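Long-range contacts in fatty-acid-binding protein 1 (Arabidopsis thaliana, PDB 4DOO), which binds fatty acids, preferentially saturated ones, in the chloroplast through a chalcone-isomerase-like fold and may take part in alpha-linolenic acid metabolism: residues A83-V94 against P141-P152; N123-L133 against V165-L173. All coordinates share one frame; numbering follows the deposited sequence.

Interaction 1 of 2, residues A83-V94 against P141-P152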
# COMPACT_ATOMS: atom_id res chain seq x y z
N ALA A 83 -1.42 -9.34 -10.35
CA ALA A 83 -2.15 -8.87 -11.52
C ALA A 83 -1.82 -7.41 -11.86
O ALA A 83 -1.35 -6.65 -11.01
CB ALA A 83 -3.64 -9.02 -11.29
N ASP A 84 -2.05 -7.03 -13.10
CA ASP A 84 -1.79 -5.66 -13.52
C ASP A 84 -3.00 -4.84 -13.11
O ASP A 84 -3.87 -4.53 -13.92
CB ASP A 84 -1.56 -5.59 -15.03
CG ASP A 84 -1.15 -4.19 -15.49
OD1 ASP A 84 -0.54 -3.46 -14.68
OD2 ASP A 84 -1.42 -3.85 -16.65
N ILE A 85 -3.06 -4.52 -11.82
CA ILE A 85 -4.15 -3.75 -11.25
C ILE A 85 -3.59 -2.44 -10.71
O ILE A 85 -2.68 -2.44 -9.88
CB ILE A 85 -4.84 -4.54 -10.10
CG1 ILE A 85 -5.56 -5.76 -10.67
CG2 ILE A 85 -5.80 -3.62 -9.34
CD1 ILE A 85 -6.12 -6.71 -9.61
N LYS A 86 -4.14 -1.33 -11.19
CA LYS A 86 -3.71 -0.01 -10.73
C LYS A 86 -4.18 0.15 -9.29
O LYS A 86 -5.34 -0.11 -8.97
CB LYS A 86 -4.33 1.08 -11.60
CG LYS A 86 -3.73 1.14 -13.01
CD LYS A 86 -4.31 2.29 -13.83
CE LYS A 86 -5.79 2.12 -14.11
NZ LYS A 86 -6.06 0.87 -14.89
N MET A 87 -3.26 0.57 -8.43
CA MET A 87 -3.58 0.76 -7.03
C MET A 87 -2.90 2.00 -6.47
O MET A 87 -1.93 2.51 -7.03
CB MET A 87 -3.12 -0.44 -6.21
CG MET A 87 -3.69 -1.78 -6.65
SD MET A 87 -3.18 -3.06 -5.49
CE MET A 87 -4.27 -4.41 -5.96
N THR A 88 -3.42 2.46 -5.34
CA THR A 88 -2.86 3.61 -4.66
C THR A 88 -2.82 3.32 -3.17
O THR A 88 -3.78 2.76 -2.61
CB THR A 88 -3.70 4.90 -4.87
OG1 THR A 88 -3.64 5.30 -6.24
CG2 THR A 88 -3.15 6.04 -4.00
N ILE A 89 -1.71 3.67 -2.54
CA ILE A 89 -1.56 3.52 -1.10
C ILE A 89 -1.36 4.95 -0.62
O ILE A 89 -0.34 5.57 -0.93
CB ILE A 89 -0.30 2.71 -0.70
CG1 ILE A 89 -0.37 1.29 -1.27
CG2 ILE A 89 -0.18 2.66 0.82
CD1 ILE A 89 -1.57 0.50 -0.81
N ARG A 90 -2.35 5.50 0.08
CA ARG A 90 -2.22 6.86 0.58
C ARG A 90 -1.83 6.83 2.05
O ARG A 90 -2.53 6.23 2.88
CB ARG A 90 -3.53 7.63 0.41
CG ARG A 90 -3.56 8.96 1.16
CD ARG A 90 -4.73 9.82 0.72
NE ARG A 90 -4.59 10.19 -0.69
CZ ARG A 90 -5.44 10.98 -1.33
NH1 ARG A 90 -6.50 11.49 -0.70
NH2 ARG A 90 -5.24 11.27 -2.61
N LEU A 91 -0.71 7.47 2.37
CA LEU A 91 -0.22 7.53 3.74
C LEU A 91 -0.44 8.93 4.28
O LEU A 91 -0.24 9.91 3.57
CB LEU A 91 1.29 7.24 3.81
CG LEU A 91 1.88 5.92 3.32
CD1 LEU A 91 1.86 5.88 1.80
CD2 LEU A 91 3.30 5.79 3.83
N GLN A 92 -0.86 9.01 5.54
CA GLN A 92 -1.05 10.30 6.22
C GLN A 92 -0.30 10.18 7.54
O GLN A 92 -0.67 9.38 8.41
CB GLN A 92 -2.53 10.58 6.45
CG GLN A 92 -3.30 10.88 5.17
CD GLN A 92 -4.72 11.32 5.44
OE1 GLN A 92 -4.95 12.36 6.04
NE2 GLN A 92 -5.68 10.51 5.01
N ILE A 93 0.75 10.98 7.68
CA ILE A 93 1.60 10.94 8.87
C ILE A 93 0.88 11.32 10.15
O ILE A 93 0.29 12.40 10.25
CB ILE A 93 2.84 11.86 8.69
CG1 ILE A 93 3.58 11.49 7.40
CG2 ILE A 93 3.78 11.73 9.89
CD1 ILE A 93 4.03 10.04 7.33
N VAL A 94 0.94 10.43 11.13
CA VAL A 94 0.31 10.63 12.43
C VAL A 94 1.29 11.13 13.50
O VAL A 94 1.03 12.13 14.17
CB VAL A 94 -0.35 9.31 12.93
CG1 VAL A 94 -0.88 9.49 14.34
CG2 VAL A 94 -1.47 8.91 11.98
N PRO A 141 6.55 16.10 8.66
CA PRO A 141 5.62 16.45 9.74
C PRO A 141 4.28 15.74 9.73
O PRO A 141 3.83 15.20 8.71
CB PRO A 141 5.48 17.95 9.57
CG PRO A 141 5.44 18.09 8.08
CD PRO A 141 6.59 17.17 7.65
N ARG A 142 3.64 15.76 10.90
CA ARG A 142 2.31 15.18 11.07
C ARG A 142 1.39 15.84 10.04
O ARG A 142 1.53 17.03 9.75
CB ARG A 142 1.80 15.46 12.49
CG ARG A 142 0.37 15.01 12.78
CD ARG A 142 -0.03 15.45 14.18
NE ARG A 142 -1.46 15.32 14.48
CZ ARG A 142 -2.06 14.17 14.78
NH1 ARG A 142 -1.38 13.04 14.83
NH2 ARG A 142 -3.36 14.17 15.06
N ASN A 143 0.46 15.05 9.51
CA ASN A 143 -0.51 15.49 8.51
C ASN A 143 0.02 15.53 7.08
O ASN A 143 -0.70 15.95 6.16
CB ASN A 143 -1.11 16.85 8.90
CG ASN A 143 -1.87 16.79 10.21
OD1 ASN A 143 -2.72 15.92 10.41
ND2 ASN A 143 -1.58 17.73 11.10
N SER A 144 1.26 15.11 6.88
CA SER A 144 1.83 15.08 5.53
C SER A 144 1.16 13.90 4.83
O SER A 144 0.85 12.90 5.47
CB SER A 144 3.35 14.83 5.57
OG SER A 144 4.04 15.86 6.24
N THR A 145 0.91 14.03 3.53
CA THR A 145 0.27 12.96 2.76
C THR A 145 1.20 12.47 1.66
O THR A 145 1.73 13.27 0.88
CB THR A 145 -1.05 13.44 2.11
OG1 THR A 145 -1.99 13.78 3.13
CG2 THR A 145 -1.64 12.33 1.24
N ILE A 146 1.40 11.16 1.59
CA ILE A 146 2.24 10.57 0.56
C ILE A 146 1.41 9.56 -0.19
O ILE A 146 0.73 8.73 0.41
CB ILE A 146 3.46 9.82 1.16
CG1 ILE A 146 4.33 10.78 1.97
CG2 ILE A 146 4.27 9.18 0.04
CD1 ILE A 146 3.76 11.13 3.33
N ASP A 147 1.45 9.64 -1.52
CA ASP A 147 0.70 8.71 -2.36
C ASP A 147 1.62 7.80 -3.15
O ASP A 147 2.39 8.27 -3.99
CB ASP A 147 -0.21 9.48 -3.33
CG ASP A 147 -1.55 9.84 -2.72
OD1 ASP A 147 -1.78 9.51 -1.54
OD2 ASP A 147 -2.38 10.44 -3.44
N LEU A 148 1.55 6.51 -2.87
CA LEU A 148 2.35 5.52 -3.58
C LEU A 148 1.39 4.89 -4.57
O LEU A 148 0.37 4.32 -4.18
CB LEU A 148 2.88 4.44 -2.63
CG LEU A 148 3.62 4.87 -1.36
CD1 LEU A 148 3.92 3.64 -0.51
CD2 LEU A 148 4.90 5.61 -1.72
N THR A 149 1.69 4.98 -5.86
CA THR A 149 0.78 4.39 -6.83
C THR A 149 1.43 3.38 -7.77
O THR A 149 2.58 3.52 -8.17
CB THR A 149 0.10 5.47 -7.69
OG1 THR A 149 1.07 6.16 -8.47
CG2 THR A 149 -0.64 6.46 -6.80
N LYS A 150 0.66 2.34 -8.08
CA LYS A 150 1.07 1.30 -9.00
C LYS A 150 0.40 1.68 -10.31
O LYS A 150 -0.81 1.50 -10.48
CB LYS A 150 0.57 -0.07 -8.52
CG LYS A 150 0.94 -1.23 -9.43
CD LYS A 150 0.43 -2.55 -8.87
CE LYS A 150 0.71 -3.70 -9.82
NZ LYS A 150 0.23 -5.00 -9.27
N ASP A 151 1.18 2.25 -11.22
CA ASP A 151 0.67 2.68 -12.51
C ASP A 151 0.80 1.51 -13.49
O ASP A 151 1.50 0.53 -13.20
CB ASP A 151 1.48 3.88 -13.02
CG ASP A 151 1.34 5.10 -12.12
OD1 ASP A 151 2.15 6.04 -12.27
OD2 ASP A 151 0.43 5.11 -11.26
N PRO A 152 0.13 1.58 -14.65
CA PRO A 152 0.21 0.49 -15.63
C PRO A 152 1.65 0.07 -15.93
O PRO A 152 2.57 0.89 -15.89
CB PRO A 152 -0.49 1.08 -16.85
CG PRO A 152 -1.54 1.95 -16.23
CD PRO A 152 -0.78 2.64 -15.12
O HOH W 1 0.12 -2.24 -12.65
O HOH W 2 -3.57 14.91 6.40
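Strands 87-93 and 145-151 are antiparallel neighbours in the large sheet of the chalcone-isomerase fold. I89 pairs with L148 and L91 with I146, both as hydrogen-bonded pairs; L91 N to I146 O is 2.7 Å and almost straight. These four side chains share one sheet face with M87 and K150. CD1 of L91 packs 3.8 Å from L148 CG, the two leucines crossing at a slant. L148 also touches the bound lauric acid, and L91 touches Y43 of the fatty-acid site. The other face is more polar. There R90 and D147 run alongside each other in a side-on, two-bond salt bridge. R90 NE donates to D147 OD1 at 3.0 Å and R90 NH2 to D147 OD2 at 3.1 Å. Both carboxylate oxygens use their syn lone pairs. The flat groups meet edge to edge, only 11° apart, which fixes the guanidinium's rotation. On the same face T88 OG1 lies beside the T149 methyl and is hydrogen-bonded to R22. At the end of strand 87-93, I93 O accepts from N143 N in the type II turn P141-S144. The R142 side chain passes across V94, and its NH1 donates to V94 O at 2.7 Å, in the guanidinium plane. At the far end K150 is fully extended, with CG anti to the backbone N (chi1 179°). Its CD passes I85 O, and its NZ donates to A83 O at 2.9 Å.

Interaction 2 of 2, residues N123-L133 against V165-L173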
# COMPACT_ATOMS: atom_id res chain seq x y z
N ASN A 123 19.55 -6.36 -4.69
CA ASN A 123 18.64 -5.31 -5.14
C ASN A 123 19.03 -3.98 -4.53
O ASN A 123 18.20 -3.06 -4.45
CB ASN A 123 17.21 -5.65 -4.72
CG ASN A 123 16.81 -7.03 -5.14
OD1 ASN A 123 16.76 -7.34 -6.33
ND2 ASN A 123 16.52 -7.88 -4.16
N ASP A 124 20.28 -3.88 -4.09
CA ASP A 124 20.77 -2.64 -3.49
C ASP A 124 20.49 -1.44 -4.38
O ASP A 124 20.02 -0.42 -3.90
CB ASP A 124 22.26 -2.76 -3.22
CG ASP A 124 22.60 -3.96 -2.35
OD1 ASP A 124 22.09 -4.04 -1.22
OD2 ASP A 124 23.40 -4.81 -2.80
N GLU A 125 20.78 -1.57 -5.68
CA GLU A 125 20.56 -0.46 -6.60
C GLU A 125 19.09 -0.14 -6.75
O GLU A 125 18.69 1.01 -6.87
CB GLU A 125 21.18 -0.75 -7.97
CG GLU A 125 22.69 -0.98 -7.93
CD GLU A 125 23.34 -0.94 -9.31
OE1 GLU A 125 24.57 -1.16 -9.39
OE2 GLU A 125 22.63 -0.68 -10.30
N LEU A 126 18.26 -1.19 -6.76
CA LEU A 126 16.83 -1.00 -6.88
C LEU A 126 16.34 -0.23 -5.66
O LEU A 126 15.62 0.76 -5.79
CB LEU A 126 16.12 -2.36 -6.97
CG LEU A 126 14.59 -2.29 -7.04
CD1 LEU A 126 14.18 -1.41 -8.21
CD2 LEU A 126 14.02 -3.70 -7.20
N LEU A 127 16.75 -0.69 -4.48
CA LEU A 127 16.36 -0.03 -3.23
C LEU A 127 16.86 1.40 -3.21
O LEU A 127 16.22 2.28 -2.64
CB LEU A 127 16.91 -0.79 -2.02
CG LEU A 127 16.56 -0.20 -0.64
CD1 LEU A 127 15.05 -0.15 -0.45
CD2 LEU A 127 17.21 -1.03 0.46
N GLN A 128 18.02 1.65 -3.82
CA GLN A 128 18.57 3.00 -3.84
C GLN A 128 17.77 3.91 -4.76
O GLN A 128 17.64 5.11 -4.50
CB GLN A 128 20.04 2.97 -4.27
CG GLN A 128 20.71 4.34 -4.25
CD GLN A 128 20.54 5.06 -2.92
OE1 GLN A 128 20.89 4.54 -1.86
NE2 GLN A 128 19.99 6.27 -2.97
N SER A 129 17.22 3.35 -5.84
CA SER A 129 16.43 4.15 -6.77
C SER A 129 15.15 4.62 -6.07
O SER A 129 14.60 5.68 -6.38
CB SER A 129 16.07 3.34 -8.02
OG SER A 129 15.24 2.24 -7.72
N PHE A 130 14.68 3.82 -5.11
CA PHE A 130 13.48 4.16 -4.36
C PHE A 130 13.85 5.25 -3.35
O PHE A 130 13.19 6.29 -3.26
CB PHE A 130 12.95 2.94 -3.61
CG PHE A 130 11.72 3.22 -2.79
CD1 PHE A 130 10.53 3.62 -3.40
CD2 PHE A 130 11.75 3.09 -1.41
CE1 PHE A 130 9.39 3.89 -2.64
CE2 PHE A 130 10.61 3.35 -0.64
CZ PHE A 130 9.43 3.75 -1.26
N THR A 131 14.93 5.02 -2.61
CA THR A 131 15.41 5.97 -1.62
C THR A 131 15.62 7.36 -2.23
O THR A 131 15.24 8.38 -1.64
CB THR A 131 16.75 5.50 -1.01
OG1 THR A 131 16.55 4.26 -0.32
CG2 THR A 131 17.29 6.54 -0.03
N SER A 132 16.24 7.39 -3.41
CA SER A 132 16.53 8.64 -4.10
C SER A 132 15.30 9.49 -4.38
O SER A 132 15.41 10.70 -4.58
CB SER A 132 17.27 8.37 -5.41
OG SER A 132 18.54 7.78 -5.17
N LEU A 133 14.13 8.87 -4.40
CA LEU A 133 12.90 9.61 -4.65
C LEU A 133 12.64 10.63 -3.55
O LEU A 133 11.97 11.64 -3.77
CB LEU A 133 11.70 8.65 -4.74
CG LEU A 133 11.68 7.62 -5.89
CD1 LEU A 133 10.43 6.76 -5.75
CD2 LEU A 133 11.69 8.33 -7.23
N VAL A 165 7.00 13.18 -7.31
CA VAL A 165 8.44 13.28 -7.09
C VAL A 165 9.28 12.33 -7.93
O VAL A 165 10.50 12.46 -7.99
CB VAL A 165 8.80 13.04 -5.60
CG1 VAL A 165 8.13 14.10 -4.74
CG2 VAL A 165 8.36 11.65 -5.17
N GLY A 166 8.63 11.36 -8.57
CA GLY A 166 9.37 10.43 -9.40
C GLY A 166 8.72 9.07 -9.52
O GLY A 166 7.73 8.79 -8.86
N SER A 167 9.29 8.23 -10.38
CA SER A 167 8.77 6.90 -10.60
C SER A 167 9.91 5.91 -10.79
O SER A 167 11.04 6.29 -11.09
CB SER A 167 7.88 6.86 -11.85
OG SER A 167 6.88 7.86 -11.81
N VAL A 168 9.58 4.63 -10.60
CA VAL A 168 10.53 3.54 -10.77
C VAL A 168 9.75 2.40 -11.41
O VAL A 168 8.77 1.91 -10.86
CB VAL A 168 11.11 3.07 -9.41
CG1 VAL A 168 12.02 1.86 -9.63
CG2 VAL A 168 11.91 4.20 -8.76
N LYS A 169 10.19 1.99 -12.60
CA LYS A 169 9.53 0.89 -13.30
C LYS A 169 10.18 -0.39 -12.79
O LYS A 169 11.33 -0.68 -13.11
CB LYS A 169 9.72 1.02 -14.81
CG LYS A 169 8.99 -0.05 -15.61
CD LYS A 169 9.24 0.09 -17.09
CE LYS A 169 8.50 -1.00 -17.85
NZ LYS A 169 7.04 -0.96 -17.57
N SER A 170 9.43 -1.15 -12.00
CA SER A 170 9.95 -2.40 -11.44
C SER A 170 8.82 -3.24 -10.86
O SER A 170 8.17 -2.85 -9.89
CB SER A 170 10.99 -2.10 -10.35
OG SER A 170 11.33 -3.27 -9.62
N HIS A 171 8.60 -4.40 -11.47
CA HIS A 171 7.57 -5.31 -11.00
C HIS A 171 7.93 -5.74 -9.58
O HIS A 171 7.07 -5.83 -8.70
CB HIS A 171 7.52 -6.54 -11.92
CG HIS A 171 6.36 -7.44 -11.66
ND1 HIS A 171 6.18 -8.10 -10.46
CD2 HIS A 171 5.32 -7.81 -12.45
CE1 HIS A 171 5.08 -8.83 -10.53
NE2 HIS A 171 4.54 -8.68 -11.72
N LEU A 172 9.22 -5.97 -9.35
CA LEU A 172 9.71 -6.38 -8.04
C LEU A 172 9.42 -5.35 -6.95
O LEU A 172 8.90 -5.69 -5.88
CB LEU A 172 11.21 -6.65 -8.11
CG LEU A 172 11.90 -7.00 -6.79
CD1 LEU A 172 11.26 -8.24 -6.19
CD2 LEU A 172 13.39 -7.23 -7.04
N LEU A 173 9.76 -4.09 -7.22
CA LEU A 173 9.53 -3.03 -6.24
C LEU A 173 8.04 -2.86 -5.94
O LEU A 173 7.65 -2.74 -4.78
CB LEU A 173 10.10 -1.70 -6.75
CG LEU A 173 10.02 -0.53 -5.77
CD1 LEU A 173 10.73 -0.87 -4.47
CD2 LEU A 173 10.64 0.71 -6.41
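Helix 124-131 packs on the edge strand 163-169 and on the start of helix 171-182, a helix-on-sheet layer of the chalcone-isomerase fold. Leucine and valine methyls carry most of the contact, with polar atoms of N123, S129 and S170 packed against them. L126 is the central bump. Its CG stands anti to the backbone N (chi1 178°), which sends the two methyls into a hollow formed by V168, S170, L172 and L173. CD2 of L126 meets L172 CD2 at 3.6 Å, and the two side chains cross at a slant. CD1 of L126 sits near the CB of S170 and also faces V168 CG1 and L173 CB. The S170 wall of the hollow is held by an N-cap bond: S170 OG accepts from L173 N at 3.0 Å. N123 crosses L172 at about a right angle, with OD1 3.4 Å from L172 CD2. L172 also touches L115 and F118 of helix 100-118. V168 is the bump from the strand. Its two methyls press against S129 and wedge between L126 and L133, with CG1 3.8 Å from S129 OG. Farther along, F130 CD1 touches L173 CD2 at 4.2 Å, the two side chains crossing at about a right angle. The same ring packs edge-to-face with F107 and F134 and touches the lauric acid. L133 fills the last hollow, over G166. The strand has no side chain there, and the leucine methyl lies directly on the backbone: L133 CD2 is 3.8 Å from G166 CA.

Overall arrangement
Both interactions involve the same antiparallel sheet and the fatty-acid pocket. Their centres are 15 Å apart, and their nearest atoms are about 5 Å apart without touching. Interaction 1 lies near the middle of the chain, its centre about 6 Å from the chain centre. Interaction 2 lies at the sheet edge, with strand 155-160 between strands 145-151 and 163-169. Their segments alternate along the chain. Helix 171-182 connects them: it begins in interaction 2, and its L178 and Y181 pack against interaction 1. Each contact gives one residue to the same lauric acid site, L148 and F130, each with its side chain about 4 Å from bound lauric acid.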